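Ectonucleotide pyrophosphatase/phosphodiesterase family member 5 (Mus musculus, PDB 5VEO) probably hydrolyses phosphodiester bonds as a zinc-dependent ectoenzyme of the nucleotide pyrophosphatase/phosphodiesterase family, with restricted activity toward nucleotides. Local coordinates at residues I157-T161 against M207-L213. The protein carries 1 engineered substitution. Coordinates in Å, arbitrary orientation, origin at the centre of the assembly. Numbering follows the deposited sequence.
Sequences IEWFT and MLKRAKL
Two helices can be joined at their C-terminal ends mainly by apolar side chains, as where helices 149-160 and 190-210, each preceding a central-sheet strand (168-173, 218-222) of the alkaline-phosphatase-like domain, meet with the residues just beyond them, about 26 Å from the chain centre. CA atoms lie 7.1 Å apart for Ile157 and Leu208, 8.2 Å for Phe160 and Leu213. Ile157 (mm rotamer) is the centre of the contact: its CD1 lies 3.7 Å from Leu208 CD2 and 4.1 Å from Leu213 CD1, its CG2 3.6 Å from Ala211 CB. Trp159 stacks with Tyr139 instead. Phe160 CB approaches Leu213 CD1 to 3.7 Å. Thr161 leaves the helix (phi/psi -119/15); with chi1 p, its OG1 donates to Ile157 O (2.9 Å), and its CG2 lies 4.1 Å from Leu213 CD1. In 207-213 a Schellman motif with Lys212 at C-prime (phi/psi 60/37; Leu213 N to Leu208 O 2.9 Å, Lys212 N to Lys209 O 3.0 Å) folds Leu213 toward the first helix. Without hydrogen bonds between the segments, the join rests on apolar packing.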
loop_
_atom_site.group_PDB
_atom_site.type_symbol
_atom_site.label_atom_id
_atom_site.label_comp_id
_atom_site.label_asym_id
_atom_site.label_seq_id
_atom_site.Cartn_x
_atom_site.Cartn_y
_atom_site.Cartn_z
ATOM N N ILE A 157 -15.722 11.123 10.724
ATOM C CA ILE A 157 -16.011 12.314 11.522
ATOM C C ILE A 157 -16.886 11.939 12.705
ATOM O O ILE A 157 -16.674 12.409 13.833
ATOM C CB ILE A 157 -16.690 13.399 10.658
ATOM C CG1 ILE A 157 -15.794 13.886 9.492
ATOM C CG2 ILE A 157 -17.153 14.586 11.543
ATOM C CD1 ILE A 157 -14.689 14.713 9.878
ATOM N N GLU A 158 -17.884 11.094 12.458
ATOM C CA GLU A 158 -18.743 10.586 13.536
ATOM C C GLU A 158 -17.923 9.893 14.614
ATOM O O GLU A 158 -18.136 10.107 15.814
ATOM C CB GLU A 158 -19.764 9.616 12.964
ATOM C CG GLU A 158 -20.823 10.297 12.156
ATOM C CD GLU A 158 -21.629 9.332 11.309
ATOM O OE1 GLU A 158 -21.519 8.093 11.512
ATOM O OE2 GLU A 158 -22.372 9.821 10.430
ATOM N N TRP A 159 -16.962 9.065 14.211
ATOM C CA TRP A 159 -16.176 8.327 15.187
ATOM C C TRP A 159 -15.254 9.239 15.994
ATOM O O TRP A 159 -15.056 9.010 17.197
ATOM C CB TRP A 159 -15.391 7.220 14.484
ATOM C CG TRP A 159 -16.278 6.190 13.846
ATOM C CD1 TRP A 159 -17.563 5.853 14.196
ATOM C CD2 TRP A 159 -15.940 5.371 12.731
ATOM N NE1 TRP A 159 -18.027 4.855 13.374
ATOM C CE2 TRP A 159 -17.054 4.561 12.448
ATOM C CE3 TRP A 159 -14.798 5.253 11.937
ATOM C CZ2 TRP A 159 -17.043 3.615 11.420
ATOM C CZ3 TRP A 159 -14.795 4.338 10.913
ATOM C CH2 TRP A 159 -15.909 3.527 10.662
ATOM N N PHE A 160 -14.670 10.272 15.359
ATOM C CA PHE A 160 -13.814 11.196 16.095
ATOM C C PHE A 160 -14.600 12.030 17.110
ATOM O O PHE A 160 -13.990 12.604 18.025
ATOM C CB PHE A 160 -13.091 12.154 15.150
ATOM C CG PHE A 160 -11.768 11.636 14.644
ATOM C CD1 PHE A 160 -10.703 11.458 15.510
ATOM C CD2 PHE A 160 -11.588 11.349 13.307
ATOM C CE1 PHE A 160 -9.483 10.995 15.054
ATOM C CE2 PHE A 160 -10.358 10.874 12.841
ATOM C CZ PHE A 160 -9.323 10.688 13.714
ATOM N N THR A 161 -15.920 12.118 16.945
ATOM C CA THR A 161 -16.766 12.954 17.798
ATOM C C THR A 161 -17.808 12.134 18.552
ATOM O O THR A 161 -18.751 12.704 19.133
ATOM C CB THR A 161 -17.457 14.027 16.967
ATOM O OG1 THR A 161 -18.296 13.397 15.983
ATOM C CG2 THR A 161 -16.403 14.938 16.306
ATOM N N MET A 207 -15.024 19.171 6.045
ATOM C CA MET A 207 -15.762 18.465 7.087
ATOM C C MET A 207 -14.999 18.419 8.406
ATOM O O MET A 207 -15.618 18.474 9.477
ATOM C CB MET A 207 -16.104 17.054 6.618
ATOM C CG MET A 207 -17.070 17.055 5.477
ATOM S SD MET A 207 -18.645 17.734 6.030
ATOM C CE MET A 207 -19.302 18.400 4.524
ATOM N N LEU A 208 -13.672 18.314 8.359
ATOM C CA LEU A 208 -12.880 18.402 9.577
ATOM C C LEU A 208 -13.041 19.771 10.218
ATOM O O LEU A 208 -13.144 19.885 11.442
ATOM C CB LEU A 208 -11.404 18.136 9.284
ATOM C CG LEU A 208 -11.060 16.678 8.948
ATOM C CD1 LEU A 208 -9.655 16.589 8.339
ATOM C CD2 LEU A 208 -11.157 15.734 10.140
ATOM N N LYS A 209 -13.079 20.826 9.405
ATOM C CA LYS A 209 -13.252 22.163 9.965
ATOM C C LYS A 209 -14.641 22.323 10.564
ATOM O O LYS A 209 -14.793 22.873 11.665
ATOM C CB LYS A 209 -12.999 23.216 8.894
ATOM C CG LYS A 209 -11.525 23.354 8.546
ATOM C CD LYS A 209 -11.325 24.417 7.488
ATOM C CE LYS A 209 -9.855 24.674 7.203
ATOM N NZ LYS A 209 -9.721 25.621 6.072
ATOM N N ARG A 210 -15.670 21.867 9.855
ATOM C CA ARG A 210 -17.043 21.988 10.347
ATOM C C ARG A 210 -17.228 21.264 11.678
ATOM O O ARG A 210 -18.001 21.718 12.534
ATOM C CB ARG A 210 -18.012 21.463 9.273
ATOM C CG ARG A 210 -19.482 21.372 9.682
ATOM C CD ARG A 210 -20.354 20.867 8.520
ATOM N NE ARG A 210 -20.827 19.498 8.746
ATOM C CZ ARG A 210 -21.729 18.871 7.991
ATOM N NH1 ARG A 210 -22.276 19.478 6.943
ATOM N NH2 ARG A 210 -22.096 17.631 8.291
ATOM N N ALA A 211 -16.524 20.151 11.877
ATOM C CA ALA A 211 -16.599 19.374 13.109
ATOM C C ALA A 211 -15.623 19.844 14.188
ATOM O O ALA A 211 -15.514 19.192 15.230
ATOM C CB ALA A 211 -16.346 17.888 12.817
ATOM N N LYS A 212 -14.925 20.959 13.973
ATOM C CA LYS A 212 -13.978 21.496 14.954
ATOM C C LYS A 212 -12.872 20.497 15.264
ATOM O O LYS A 212 -12.396 20.392 16.389
ATOM C CB LYS A 212 -14.712 21.925 16.235
ATOM C CG LYS A 212 -15.787 22.916 15.937
ATOM C CD LYS A 212 -16.459 23.442 17.212
ATOM C CE LYS A 212 -17.906 23.835 16.938
ATOM N NZ LYS A 212 -18.502 24.718 18.005
ATOM N N LEU A 213 -12.443 19.757 14.236
ATOM C CA LEU A 213 -11.350 18.809 14.349
ATOM C C LEU A 213 -10.101 19.238 13.593
ATOM O O LEU A 213 -9.029 18.684 13.850
ATOM C CB LEU A 213 -11.757 17.437 13.790
ATOM C CG LEU A 213 -12.900 16.698 14.503
ATOM C CD1 LEU A 213 -13.341 15.533 13.644
ATOM C CD2 LEU A 213 -12.394 16.206 15.816
#